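Local atomic coordinates of putative TetR transcriptional regulator (Rhodococcus sp., PDB entry 2I10), a protein that probably binds DNA through an N-terminal helix-turn-helix domain to regulate transcription, as TetR-family regulators do, and here carries bound p-nitrophenol. Residues B[63-69]-B[103-109]. Residues are numbered along the deposited sequence; the frame is centred on the assembly and turned at random.
Sequences LDRYMCE and QPFGCMT
Helix 55-66, the TetR-fold link between DNA-binding and ligand-binding domains, ends where Met67 turns extended and meets the start of helix 108-112, whose N-cap position is Cys107. The closest CA pair is Tyr66 and Cys107, 4.9 Å apart. A disulfide, Cys68 SG to Cys107 SG (2.1 Å, chi3 -98°), and two hydrogen bonds, Met108 N to Tyr66 O (2.9 Å) and Thr109 OG1 to Glu69 OE2 (2.7 Å), tie these helix ends together; Glu69 OE2 also bonds Tyr169, and the Thr109 side chain lies about 8 Å from bound p-nitrophenol. One water bridges Cys68 N, Glu69 OE1 and Thr109 N. In the type I turn 103-106, Gln103 OE1 accepts from Phe105 N (2.8 Å) and Gln103 NE2 donates to Gly106 O (2.7 Å); both acceptor oxygens edge the Tyr66 ring. Selenomethionine Met108 packs its SE against Leu63 CD2 (3.7 Å) and selenomethionine Met67 CG (3.8 Å). Helix 15-27 covers Tyr66 and Met108, helices 121-148 and 157-177 enclose Glu69 and Thr109, and Phe105 touches Gly113 of the second subunit.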
ATOM      1  N   LEU B  63      15.620   7.645  -2.796  1.00 31.64           N
ATOM      2  CA  LEU B  63      14.652   7.086  -3.734  1.00 31.73           C
ATOM      3  C   LEU B  63      14.872   5.615  -3.962  1.00 32.71           C
ATOM      4  O   LEU B  63      13.889   4.888  -4.153  1.00 34.29           O
ATOM      5  CB  LEU B  63      14.636   7.845  -5.060  1.00 30.21           C
ATOM      6  CG  LEU B  63      14.287   9.338  -5.107  1.00 30.80           C
ATOM      7  CD1 LEU B  63      14.332   9.843  -6.577  1.00 28.68           C
ATOM      8  CD2 LEU B  63      12.892   9.636  -4.484  1.00 29.52           C
ATOM      9  N   ASP B  64      16.121   5.156  -4.004  1.00 32.45           N
ATOM     10  CA  ASP B  64      16.393   3.717  -4.062  1.00 33.73           C
ATOM     11  C   ASP B  64      15.731   2.990  -2.894  1.00 35.07           C
ATOM     12  O   ASP B  64      15.197   1.908  -3.069  1.00 35.68           O
ATOM     13  CB  ASP B  64      17.900   3.410  -4.006  1.00 34.05           C
ATOM     14  CG  ASP B  64      18.654   3.867  -5.242  1.00 36.32           C
ATOM     15  OD1 ASP B  64      18.003   4.170  -6.271  1.00 36.82           O
ATOM     16  OD2 ASP B  64      19.919   3.915  -5.184  1.00 41.22           O
ATOM     17  N   ARG B  65      15.805   3.578  -1.695  1.00 35.88           N
ATOM     18  CA  ARG B  65      15.265   2.945  -0.493  1.00 37.18           C
ATOM     19  C   ARG B  65      13.714   2.979  -0.464  1.00 36.70           C
ATOM     20  O   ARG B  65      13.095   2.016  -0.051  1.00 36.95           O
ATOM     21  CB  ARG B  65      15.873   3.600   0.756  1.00 37.00           C
ATOM     22  CG  ARG B  65      15.463   3.002   2.114  1.00 41.62           C
ATOM     23  CD  ARG B  65      15.939   1.565   2.308  1.00 48.06           C
ATOM     24  NE  ARG B  65      17.389   1.362   2.163  1.00 51.69           N
ATOM     25  CZ  ARG B  65      18.250   1.280   3.179  1.00 54.99           C
ATOM     26  NH1 ARG B  65      17.820   1.421   4.426  1.00 56.70           N
ATOM     27  NH2 ARG B  65      19.549   1.083   2.956  1.00 55.32           N
ATOM     28  N   TYR B  66      13.101   4.068  -0.909  1.00 36.11           N
ATOM     29  CA  TYR B  66      11.674   4.289  -0.663  1.00 37.47           C
ATOM     30  C   TYR B  66      10.725   4.284  -1.855  1.00 38.93           C
ATOM     31  O   TYR B  66       9.524   4.406  -1.658  1.00 39.10           O
ATOM     32  CB  TYR B  66      11.486   5.611   0.050  1.00 36.13           C
ATOM     33  CG  TYR B  66      11.951   5.608   1.508  1.00 36.76           C
ATOM     34  CD1 TYR B  66      11.111   5.131   2.517  1.00 34.86           C
ATOM     35  CD2 TYR B  66      13.215   6.109   1.872  1.00 33.82           C
ATOM     36  CE1 TYR B  66      11.503   5.136   3.864  1.00 35.79           C
ATOM     37  CE2 TYR B  66      13.633   6.120   3.246  1.00 34.27           C
ATOM     38  CZ  TYR B  66      12.761   5.631   4.221  1.00 34.18           C
ATOM     39  OH  TYR B  66      13.131   5.607   5.559  1.00 35.84           O
HETATM   40  N   MSE B  67      11.235   4.204  -3.075  1.00 40.45           N
HETATM   41  CA  MSE B  67      10.399   4.311  -4.275  1.00 44.50           C
HETATM   42  C   MSE B  67      10.087   2.895  -4.753  1.00 43.06           C
HETATM   43  O   MSE B  67      11.026   2.141  -5.017  1.00 45.05           O
HETATM   44  CB  MSE B  67      11.101   5.145  -5.377  1.00 43.33           C
HETATM   45  CG  MSE B  67      10.468   6.549  -5.753  1.00 45.28           C
HETATM   46 SE   MSE B  67      11.148   7.107  -7.622  0.80 58.03          SE
HETATM   47  CE  MSE B  67      10.159   5.836  -8.627  1.00 53.21           C
ATOM     48  N   CYS B  68       8.801   2.513  -4.827  1.00 40.99           N
ATOM     49  CA  CYS B  68       8.394   1.245  -5.483  1.00 40.60           C
ATOM     50  C   CYS B  68       8.855   1.231  -6.958  1.00 39.01           C
ATOM     51  O   CYS B  68       9.452   0.265  -7.438  1.00 38.74           O
ATOM     52  CB  CYS B  68       6.843   0.993  -5.359  1.00 39.89           C
ATOM     53  SG  CYS B  68       6.234   0.378  -3.631  1.00 45.72           S
ATOM     54  N   GLU B  69       8.605   2.339  -7.644  1.00 37.18           N
ATOM     55  CA  GLU B  69       8.714   2.434  -9.110  1.00 37.76           C
ATOM     56  C   GLU B  69      10.108   2.755  -9.669  1.00 38.82           C
ATOM     57  O   GLU B  69      10.206   3.264 -10.793  1.00 40.03           O
ATOM     58  CB  GLU B  69       7.740   3.492  -9.629  1.00 35.76           C
ATOM     59  CG  GLU B  69       6.330   3.348  -9.090  1.00 34.92           C
ATOM     60  CD  GLU B  69       6.066   4.100  -7.778  1.00 30.39           C
ATOM     61  OE1 GLU B  69       7.006   4.483  -7.047  1.00 31.25           O
ATOM     62  OE2 GLU B  69       4.882   4.301  -7.488  1.00 31.93           O
ATOM     63  N   GLN B 103      10.730  -1.688   7.176  1.00 26.36           N
ATOM     64  CA  GLN B 103      10.409  -0.297   6.864  1.00 24.57           C
ATOM     65  C   GLN B 103       8.933   0.076   7.009  1.00 22.68           C
ATOM     66  O   GLN B 103       8.160  -0.257   6.097  1.00 22.40           O
ATOM     67  CB  GLN B 103      10.810  -0.098   5.384  1.00 25.18           C
ATOM     68  CG  GLN B 103      11.060   1.340   4.983  1.00 25.97           C
ATOM     69  CD  GLN B 103       9.801   2.099   4.665  1.00 25.20           C
ATOM     70  OE1 GLN B 103       9.298   2.849   5.484  1.00 25.63           O
ATOM     71  NE2 GLN B 103       9.298   1.923   3.456  1.00 29.17           N
ATOM     72  N   PRO B 104       8.551   0.819   8.085  1.00 20.31           N
ATOM     73  CA  PRO B 104       7.132   0.944   8.497  1.00 18.86           C
ATOM     74  C   PRO B 104       6.246   1.929   7.719  1.00 17.20           C
ATOM     75  O   PRO B 104       5.045   1.948   7.938  1.00 16.82           O
ATOM     76  CB  PRO B 104       7.225   1.390   9.961  1.00 18.58           C
ATOM     77  CG  PRO B 104       8.468   2.230  10.004  1.00 20.04           C
ATOM     78  CD  PRO B 104       9.435   1.613   8.967  1.00 20.80           C
ATOM     79  N   PHE B 105       6.828   2.750   6.850  1.00 15.19           N
ATOM     80  CA  PHE B 105       6.059   3.744   6.084  1.00 14.32           C
ATOM     81  C   PHE B 105       5.455   3.181   4.781  1.00 14.25           C
ATOM     82  O   PHE B 105       4.515   3.750   4.200  1.00 14.73           O
ATOM     83  CB  PHE B 105       6.944   4.972   5.759  1.00 14.16           C
ATOM     84  CG  PHE B 105       7.356   5.757   6.970  1.00 12.16           C
ATOM     85  CD1 PHE B 105       8.618   5.591   7.520  1.00 10.48           C
ATOM     86  CD2 PHE B 105       6.468   6.641   7.571  1.00 12.18           C
ATOM     87  CE1 PHE B 105       8.997   6.302   8.631  1.00 11.38           C
ATOM     88  CE2 PHE B 105       6.834   7.355   8.703  1.00 12.14           C
ATOM     89  CZ  PHE B 105       8.106   7.183   9.233  1.00 14.03           C
ATOM     90  N   GLY B 106       6.017   2.074   4.302  1.00 13.26           N
ATOM     91  CA  GLY B 106       5.701   1.594   2.985  1.00 12.55           C
ATOM     92  C   GLY B 106       6.474   2.503   2.033  1.00 12.71           C
ATOM     93  O   GLY B 106       7.244   3.383   2.481  1.00 11.56           O
ATOM     94  N   CYS B 107       6.280   2.277   0.738  1.00 13.34           N
ATOM     95  CA  CYS B 107       6.961   3.062  -0.260  1.00 14.02           C
ATOM     96  C   CYS B 107       6.207   4.355  -0.462  1.00 13.98           C
ATOM     97  O   CYS B 107       5.084   4.556   0.039  1.00 13.17           O
ATOM     98  CB  CYS B 107       7.154   2.303  -1.552  1.00 16.25           C
ATOM     99  SG  CYS B 107       5.656   2.043  -2.527  1.00 21.98           S
HETATM  100  N   MSE B 108       6.828   5.265  -1.174  1.00 12.76           N
HETATM  101  CA  MSE B 108       6.309   6.601  -1.222  1.00 14.18           C
HETATM  102  C   MSE B 108       4.911   6.705  -1.828  1.00 13.12           C
HETATM  103  O   MSE B 108       4.072   7.479  -1.362  1.00 14.66           O
HETATM  104  CB  MSE B 108       7.310   7.490  -1.938  1.00 12.80           C
HETATM  105  CG  MSE B 108       8.616   7.670  -1.162  1.00 12.54           C
HETATM  106 SE   MSE B 108      10.116   8.325  -2.372  0.80 19.57          SE
HETATM  107  CE  MSE B 108       9.162   9.885  -3.102  1.00 21.56           C
ATOM    108  N   THR B 109       4.628   5.973  -2.876  1.00 11.94           N
ATOM    109  CA  THR B 109       3.212   5.965  -3.331  1.00 13.20           C
ATOM    110  C   THR B 109       2.170   5.500  -2.287  1.00 12.78           C
ATOM    111  O   THR B 109       1.059   6.050  -2.201  1.00 12.26           O
ATOM    112  CB  THR B 109       3.067   5.203  -4.683  1.00 13.18           C
ATOM    113  OG1 THR B 109       3.882   5.910  -5.624  1.00 12.50           O
ATOM    114  CG2 THR B 109       1.545   5.035  -5.172  1.00 11.99           C
TER
HETATM  115  O   HOH W   1      12.077   3.763   7.204  1.00 55.81           O
HETATM  116  O   HOH W   2       7.125   4.839  -4.593  1.00 34.97           O